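Local coordinates for multiple antibiotic resistance protein MARR (Escherichia coli, PDB 1JGS) that represses the marRAB operon, which is involved in activating antibiotic resistance and oxidative stress genes, by binding to the marO operator/promoter site, at residues 48-51 and 52-55; 31-34 and 35-38; 60-63 and 64-68. All coordinates share one frame; numbering follows the deposited sequence.

Interaction 1. Residues 48-51 and 52-55; sequences CITP and VELK. With SAL (2-hydroxybenzoic acid), chain B.
With chi1 at 64°, the T50 hydroxyl is tucked between its own backbone N and carbonyl carbon, where it can accept from the amide of E53; the E53 chi1 of -178° swings CG opposite the backbone N and sets it beside CG1 and CD1 of I49. The helical backbone brings both E53 N and E53 CB to the hydroxyl: E53 N donates to T50 OG1 at 3.0 Å, while E53 CB lies 2.9 Å from OG1. T50 is thus the N-cap of helix 51-58. Its carbonyl takes the next amide, L54 N to T50 O at 2.8 Å, and K55 N follows with P51 O. I49, extended through both torsions, lays CG1 and CD1 across the E53 stem at about a right angle. CD1 comes within 3.4 Å of E53 CG, and the same CD1 also packs on L54 CB at 3.8 Å. This helix opens the helix-turn-helix of the MarR winged-helix fold. I49 pairs through its backbone with V92 of strand 90-94, tying the helix start to the wing sheet, and the buried L54 packs against S42 and I43 of helix 34-46. K55 reaches V60 O with NZ, a hydrogen bond to the loop before helix 62-74. P51, the first helical residue, lays its pyrrolidine over one face of a salicylate ring, with CB 3.5 Å from salicylate C2. V52 adds a branch at the far end of the ring, CG2 to salicylate C4 at 3.7 Å.

Interaction 2. Residues 31-34 and 35-38; sequences DITA and AQFK. With SAL (2-hydroxybenzoic acid), chain C.
The backbone passes from an extended T33 (psi 156°) into helical angles at A34, and the first turn closes through F37 N to T33 O and K38 N to A34 O, both at 2.9 Å. T33 is the N-cap: OG1 accepts from Q36 N at 3.2 Å, the hydroxyl being folded back between its own N and carbonyl carbon by a chi1 of 70°. Q36 crosses the T33 side chain at a slant, its CG 3.2 Å from T33 OG1, and continues extended beyond CG to carry the amide out past T33. The two amide ends have separate tasks. NE2 donates an almost straight bond, 2.6 Å and 169°, to salicylate O1', a carboxylate oxygen. OE1 rests on I32 CG1 at 3.3 Å and accepts from K75 NZ, which probably polarises the amide and helps hold its rotation. Helix 34-46, which starts here, precedes the helix-turn-helix pair in the winged-helix DNA-binding domain of MarR proteins. The I32 and Q36 side chains run antiparallel past one another, leaving the I32 tip near the F37 backbone, with CD1 4.3 Å from F37 CB. The F37 ring leaves the turn for C105 and H106 of helix 96-118. Around the ligand, A35 CB approaches the rim of the ring at a slant, 3.2 Å from salicylate C5, and T33 OG1 meets it at C6. Helix 62-74 adds R71 and L72 beside Q36, and W77 covers both Q36 and I32.

Interaction 3. Residues 60-63 and 64-68; sequences VDLG and ALTRM. With SAL (2-hydroxybenzoic acid), chain B; SAL (2-hydroxybenzoic acid), chain C.
T66 lays its hydroxyl over the carbonyl of L62, one turn back: OG1 donates to L62 O at 2.9 Å from well above the carbonyl plane, while T66 N reaches the same oxygen at 3.0 Å almost in line with the C=O bond. Two bonds from one residue therefore grip L62 O. A chi1 of -47° sets OG1 beside its own backbone N, and the hydroxyl, already spent as a donor there, accepts from the phenol O2 of a salicylate at 2.9 Å. L62 CD1 meets the same ring, 3.6 Å from salicylate C3. D61 is the N-cap. Its OD2 accepts from G63 N at 3.2 Å, with the amide standing above the carboxylate plane, and its carbonyl takes L65 N. V60 CG1 packs loosely on A64 CB at 4.3 Å. M68, bent at chi2 and chi3, brings CE over a face of the second salicylate, 3.6 Å from C1. The other carboxylate oxygen, D61 OD1, forms a salt bridge to R67 of the second subunit, and R67 reciprocates with D61 of that subunit. Helix 62-74 is the recognition helix of the helix-turn-helix: its L65 leans on K55 and L58 of helix 51-58, and M68 reaches A35, Q36 and V39 of helix 34-46.

The three contacts are the N-terminal turns of three successive helices of one winged-helix domain, and 60-68 joins the others. Interaction 3 touches interaction 1, their centres 11 Å apart, through K55 NZ and V60 O at 3.0 Å and by L65 CD2 packing on P51 O. It touches interaction 2, centres 14 Å apart, where M68 CE lies 3.5 Å from A35 C. Interactions 1 and 2, with centres 17 Å apart, do not meet. Each salicylate bridges a different pair: one is contacted by P51 and V52 of interaction 1 and L62 and T66 of interaction 3, with L69, R80 and V90 completing the pocket; the other lies between T33, A35, Q36, A64 and M68, so the recognition helix contributes to both.

Interaction 1. Residues 48-51 and 52-55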
loop_
_atom_site.group_PDB
_atom_site.type_symbol
_atom_site.label_atom_id
_atom_site.label_comp_id
_atom_site.label_asym_id
_atom_site.label_seq_id
_atom_site.Cartn_x
_atom_site.Cartn_y
_atom_site.Cartn_z
ATOM N N CYS A 48 7.986 18.139 10.112
ATOM C CA CYS A 48 9.074 17.519 10.850
ATOM C C CYS A 48 8.509 16.253 11.492
ATOM O O CYS A 48 7.446 16.290 12.109
ATOM C CB CYS A 48 9.580 18.441 11.962
ATOM S SG CYS A 48 10.561 19.844 11.425
ATOM N N ILE A 49 9.216 15.139 11.365
ATOM C CA ILE A 49 8.734 13.900 11.955
ATOM C C ILE A 49 9.889 13.009 12.372
ATOM O O ILE A 49 10.969 13.045 11.764
ATOM C CB ILE A 49 7.846 13.122 10.966
ATOM C CG1 ILE A 49 7.329 11.840 11.630
ATOM C CG2 ILE A 49 8.639 12.809 9.698
ATOM C CD1 ILE A 49 6.333 11.073 10.792
ATOM N N THR A 50 9.666 12.219 13.415
ATOM C CA THR A 50 10.699 11.308 13.899
ATOM C C THR A 50 10.787 10.094 12.970
ATOM O O THR A 50 9.807 9.715 12.317
ATOM C CB THR A 50 10.393 10.826 15.324
ATOM O OG1 THR A 50 9.177 10.065 15.324
ATOM C CG2 THR A 50 10.256 12.014 16.262
ATOM N N PRO A 51 11.968 9.477 12.877
ATOM C CA PRO A 51 12.052 8.317 11.992
ATOM C C PRO A 51 11.074 7.220 12.409
ATOM O O PRO A 51 10.402 6.613 11.557
ATOM C CB PRO A 51 13.508 7.905 12.119
ATOM C CG PRO A 51 14.199 9.225 12.302
ATOM C CD PRO A 51 13.308 9.908 13.313
ATOM N N VAL A 52 10.962 6.983 13.715
ATOM C CA VAL A 52 10.049 5.956 14.206
ATOM C C VAL A 52 8.593 6.282 13.877
ATOM O O VAL A 52 7.838 5.403 13.462
ATOM C CB VAL A 52 10.190 5.763 15.712
ATOM C CG1 VAL A 52 9.234 4.683 16.174
ATOM C CG2 VAL A 52 11.634 5.396 16.055
ATOM N N GLU A 53 8.194 7.539 14.066
ATOM C CA GLU A 53 6.828 7.948 13.742
ATOM C C GLU A 53 6.648 7.748 12.233
ATOM O O GLU A 53 5.612 7.271 11.764
ATOM C CB GLU A 53 6.613 9.420 14.099
ATOM C CG GLU A 53 5.203 9.943 13.838
ATOM C CD GLU A 53 4.203 9.523 14.902
ATOM O OE1 GLU A 53 3.992 8.304 15.083
ATOM O OE2 GLU A 53 3.625 10.416 15.559
ATOM N N LEU A 54 7.674 8.115 11.472
ATOM C CA LEU A 54 7.632 7.961 10.026
ATOM C C LEU A 54 7.535 6.467 9.694
ATOM O O LEU A 54 6.856 6.058 8.746
ATOM C CB LEU A 54 8.898 8.569 9.410
ATOM C CG LEU A 54 9.049 8.515 7.889
ATOM C CD1 LEU A 54 7.846 9.153 7.209
ATOM C CD2 LEU A 54 10.336 9.237 7.505
ATOM N N LYS A 55 8.222 5.659 10.493
ATOM C CA LYS A 55 8.224 4.211 10.319
ATOM C C LYS A 55 6.793 3.677 10.456
ATOM O O LYS A 55 6.361 2.802 9.703
ATOM C CB LYS A 55 9.136 3.571 11.380
ATOM C CG LYS A 55 9.244 2.055 11.301
ATOM C CD LYS A 55 9.162 1.431 12.690
ATOM C CE LYS A 55 9.070 -0.102 12.622
ATOM N NZ LYS A 55 7.893 -0.618 11.828
HETATM C "C1'" SAL B . 17.631 7.505 12.059
HETATM O "O1'" SAL B . 18.263 8.565 12.548
HETATM O "O2'" SAL B . 17.755 7.185 10.868
HETATM C C1 SAL B . 16.787 6.746 13.006
HETATM C C2 SAL B . 16.056 5.572 12.553
HETATM C C3 SAL B . 15.237 4.829 13.436
HETATM C C4 SAL B . 15.106 5.203 14.772
HETATM C C5 SAL B . 15.890 6.471 15.291
HETATM C C6 SAL B . 16.679 7.166 14.381
HETATM O O2 SAL B . 16.115 5.125 11.271
#

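Interaction 2. Residues 31-34 and 35-38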
loop_
_atom_site.group_PDB
_atom_site.type_symbol
_atom_site.label_atom_id
_atom_site.label_comp_id
_atom_site.label_asym_id
_atom_site.label_seq_id
_atom_site.Cartn_x
_atom_site.Cartn_y
_atom_site.Cartn_z
ATOM N N ASP A 31 15.474 10.194 -11.708
ATOM C CA ASP A 31 16.446 9.623 -10.780
ATOM C C ASP A 31 15.865 9.579 -9.357
ATOM O O ASP A 31 16.373 10.206 -8.423
ATOM C CB ASP A 31 17.721 10.468 -10.835
ATOM C CG ASP A 31 18.912 9.791 -10.184
ATOM O OD1 ASP A 31 19.919 10.485 -9.943
ATOM O OD2 ASP A 31 18.862 8.582 -9.913
ATOM N N ILE A 32 14.781 8.835 -9.203
ATOM C CA ILE A 32 14.136 8.700 -7.909
ATOM C C ILE A 32 13.181 7.531 -7.959
ATOM O O ILE A 32 12.593 7.260 -9.009
ATOM C CB ILE A 32 13.325 9.949 -7.555
ATOM C CG1 ILE A 32 12.776 9.811 -6.130
ATOM C CG2 ILE A 32 12.191 10.139 -8.589
ATOM C CD1 ILE A 32 12.112 11.048 -5.603
ATOM N N THR A 33 13.006 6.855 -6.826
ATOM C CA THR A 33 12.098 5.718 -6.763
ATOM C C THR A 33 10.757 6.070 -6.089
ATOM O O THR A 33 10.665 7.009 -5.297
ATOM C CB THR A 33 12.737 4.556 -6.005
ATOM O OG1 THR A 33 12.841 4.902 -4.620
ATOM C CG2 THR A 33 14.150 4.264 -6.558
ATOM N N ALA A 34 9.722 5.299 -6.418
ATOM C CA ALA A 34 8.389 5.492 -5.863
ATOM C C ALA A 34 8.471 5.560 -4.346
ATOM O O ALA A 34 7.886 6.445 -3.724
ATOM C CB ALA A 34 7.475 4.336 -6.289
ATOM N N ALA A 35 9.208 4.627 -3.751
ATOM C CA ALA A 35 9.358 4.606 -2.303
ATOM C C ALA A 35 9.999 5.891 -1.783
ATOM O O ALA A 35 9.555 6.430 -0.769
ATOM C CB ALA A 35 10.168 3.387 -1.866
ATOM N N GLN A 36 11.042 6.377 -2.466
ATOM C CA GLN A 36 11.697 7.626 -2.049
ATOM C C GLN A 36 10.684 8.764 -2.132
ATOM O O GLN A 36 10.618 9.615 -1.240
ATOM C CB GLN A 36 12.905 7.948 -2.944
ATOM C CG GLN A 36 14.148 7.091 -2.695
ATOM C CD GLN A 36 15.241 7.298 -3.745
ATOM O OE1 GLN A 36 15.250 8.292 -4.473
ATOM N NE2 GLN A 36 16.169 6.366 -3.814
ATOM N N PHE A 37 9.887 8.773 -3.198
ATOM C CA PHE A 37 8.877 9.822 -3.377
ATOM C C PHE A 37 7.857 9.804 -2.230
ATOM O O PHE A 37 7.528 10.849 -1.662
ATOM C CB PHE A 37 8.163 9.646 -4.717
ATOM C CG PHE A 37 7.124 10.689 -4.989
ATOM C CD1 PHE A 37 7.413 12.043 -4.811
ATOM C CD2 PHE A 37 5.860 10.327 -5.438
ATOM C CE1 PHE A 37 6.461 13.024 -5.075
ATOM C CE2 PHE A 37 4.897 11.302 -5.707
ATOM C CZ PHE A 37 5.200 12.658 -5.523
ATOM N N LYS A 38 7.380 8.614 -1.878
ATOM C CA LYS A 38 6.420 8.459 -0.786
ATOM C C LYS A 38 7.030 8.974 0.527
ATOM O O LYS A 38 6.390 9.723 1.270
ATOM C CB LYS A 38 6.034 6.983 -0.632
ATOM C CG LYS A 38 5.349 6.377 -1.850
ATOM C CD LYS A 38 5.140 4.874 -1.673
ATOM C CE LYS A 38 4.388 4.256 -2.850
ATOM N NZ LYS A 38 2.983 4.748 -2.949
HETATM C "C1'" SAL C . 16.125 3.347 -1.347
HETATM O "O1'" SAL C . 16.345 4.198 -2.341
HETATM O "O2'" SAL C . 16.922 3.258 -0.370
HETATM C C1 SAL C . 14.900 2.529 -1.475
HETATM C C2 SAL C . 14.546 1.554 -0.438
HETATM C C3 SAL C . 13.366 0.757 -0.549
HETATM C C4 SAL C . 12.515 0.885 -1.661
HETATM C C5 SAL C . 12.895 1.939 -2.791
HETATM C C6 SAL C . 14.055 2.690 -2.623
HETATM O O2 SAL C . 15.316 1.352 0.686
#

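Interaction 3. Residues 60-63 and 64-68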
loop_
_atom_site.group_PDB
_atom_site.type_symbol
_atom_site.label_atom_id
_atom_site.label_comp_id
_atom_site.label_asym_id
_atom_site.label_seq_id
_atom_site.Cartn_x
_atom_site.Cartn_y
_atom_site.Cartn_z
ATOM N N VAL A 60 6.637 0.209 7.392
ATOM C CA VAL A 60 7.814 -0.338 6.733
ATOM C C VAL A 60 8.823 -0.848 7.749
ATOM O O VAL A 60 8.756 -0.519 8.942
ATOM C CB VAL A 60 8.479 0.762 5.856
ATOM C CG1 VAL A 60 9.833 0.306 5.354
ATOM C CG2 VAL A 60 7.564 1.113 4.679
ATOM N N ASP A 61 9.747 -1.672 7.272
ATOM C CA ASP A 61 10.796 -2.213 8.120
ATOM C C ASP A 61 11.677 -1.030 8.518
ATOM O O ASP A 61 12.035 -0.197 7.676
ATOM C CB ASP A 61 11.625 -3.240 7.342
ATOM C CG ASP A 61 12.829 -3.733 8.123
ATOM O OD1 ASP A 61 13.781 -4.236 7.494
ATOM O OD2 ASP A 61 12.826 -3.626 9.364
ATOM N N LEU A 62 12.029 -0.960 9.796
ATOM C CA LEU A 62 12.855 0.134 10.271
ATOM C C LEU A 62 14.195 0.122 9.551
ATOM O O LEU A 62 14.712 1.170 9.162
ATOM C CB LEU A 62 13.078 0.026 11.783
ATOM C CG LEU A 62 13.747 1.251 12.420
ATOM C CD1 LEU A 62 12.847 2.451 12.230
ATOM C CD2 LEU A 62 14.009 1.017 13.897
ATOM N N GLY A 63 14.750 -1.071 9.372
ATOM C CA GLY A 63 16.038 -1.193 8.710
ATOM C C GLY A 63 16.071 -0.561 7.331
ATOM O O GLY A 63 17.029 0.127 6.974
ATOM N N ALA A 64 15.016 -0.781 6.556
ATOM C CA ALA A 64 14.946 -0.247 5.200
ATOM C C ALA A 64 14.707 1.254 5.213
ATOM O O ALA A 64 15.038 1.946 4.253
ATOM C CB ALA A 64 13.840 -0.941 4.428
ATOM N N LEU A 65 14.133 1.753 6.305
ATOM C CA LEU A 65 13.852 3.176 6.437
ATOM C C LEU A 65 15.151 3.929 6.692
ATOM O O LEU A 65 15.419 4.970 6.076
ATOM C CB LEU A 65 12.881 3.420 7.594
ATOM C CG LEU A 65 12.421 4.876 7.705
ATOM C CD1 LEU A 65 11.587 5.203 6.484
ATOM C CD2 LEU A 65 11.623 5.095 8.980
ATOM N N THR A 66 15.953 3.378 7.598
ATOM C CA THR A 66 17.236 3.943 7.978
ATOM C C THR A 66 18.128 4.095 6.767
ATOM O O THR A 66 18.729 5.150 6.557
ATOM C CB THR A 66 17.965 3.033 8.996
ATOM O OG1 THR A 66 17.053 2.635 10.027
ATOM C CG2 THR A 66 19.139 3.773 9.626
ATOM N N ARG A 67 18.232 3.030 5.975
ATOM C CA ARG A 67 19.058 3.076 4.771
ATOM C C ARG A 67 18.427 4.081 3.826
ATOM O O ARG A 67 19.116 4.851 3.181
ATOM C CB ARG A 67 19.135 1.695 4.090
ATOM C CG ARG A 67 19.776 0.610 4.941
ATOM C CD ARG A 67 20.306 -0.546 4.089
ATOM N NE ARG A 67 19.275 -1.176 3.267
ATOM C CZ ARG A 67 18.319 -1.970 3.739
ATOM N NH1 ARG A 67 18.248 -2.243 5.037
ATOM N NH2 ARG A 67 17.428 -2.496 2.910
ATOM N N MET A 68 17.103 4.061 3.759
ATOM C CA MET A 68 16.353 4.981 2.907
ATOM C C MET A 68 16.642 6.436 3.300
ATOM O O MET A 68 16.930 7.284 2.447
ATOM C CB MET A 68 14.850 4.709 3.048
ATOM C CG MET A 68 13.957 5.818 2.509
ATOM S SD MET A 68 14.043 5.949 0.730
ATOM C CE MET A 68 12.683 4.808 0.272
HETATM C "C1'" SAL B . 17.631 7.505 12.059
HETATM O "O1'" SAL B . 18.263 8.565 12.548
HETATM O "O2'" SAL B . 17.755 7.185 10.868
HETATM C C1 SAL B . 16.787 6.746 13.006
HETATM C C2 SAL B . 16.056 5.572 12.553
HETATM C C3 SAL B . 15.237 4.829 13.436
HETATM C C4 SAL B . 15.106 5.203 14.772
HETATM C C5 SAL B . 15.890 6.471 15.291
HETATM C C6 SAL B . 16.679 7.166 14.381
HETATM O O2 SAL B . 16.115 5.125 11.271
HETATM C "C1'" SAL C . 16.125 3.347 -1.347
HETATM O "O1'" SAL C . 16.345 4.198 -2.341
HETATM O "O2'" SAL C . 16.922 3.258 -0.370
HETATM C C1 SAL C . 14.900 2.529 -1.475
HETATM C C2 SAL C . 14.546 1.554 -0.438
HETATM C C3 SAL C . 13.366 0.757 -0.549
HETATM C C4 SAL C . 12.515 0.885 -1.661
HETATM C C5 SAL C . 12.895 1.939 -2.791
HETATM C C6 SAL C . 14.055 2.690 -2.623
HETATM O O2 SAL C . 15.316 1.352 0.686
#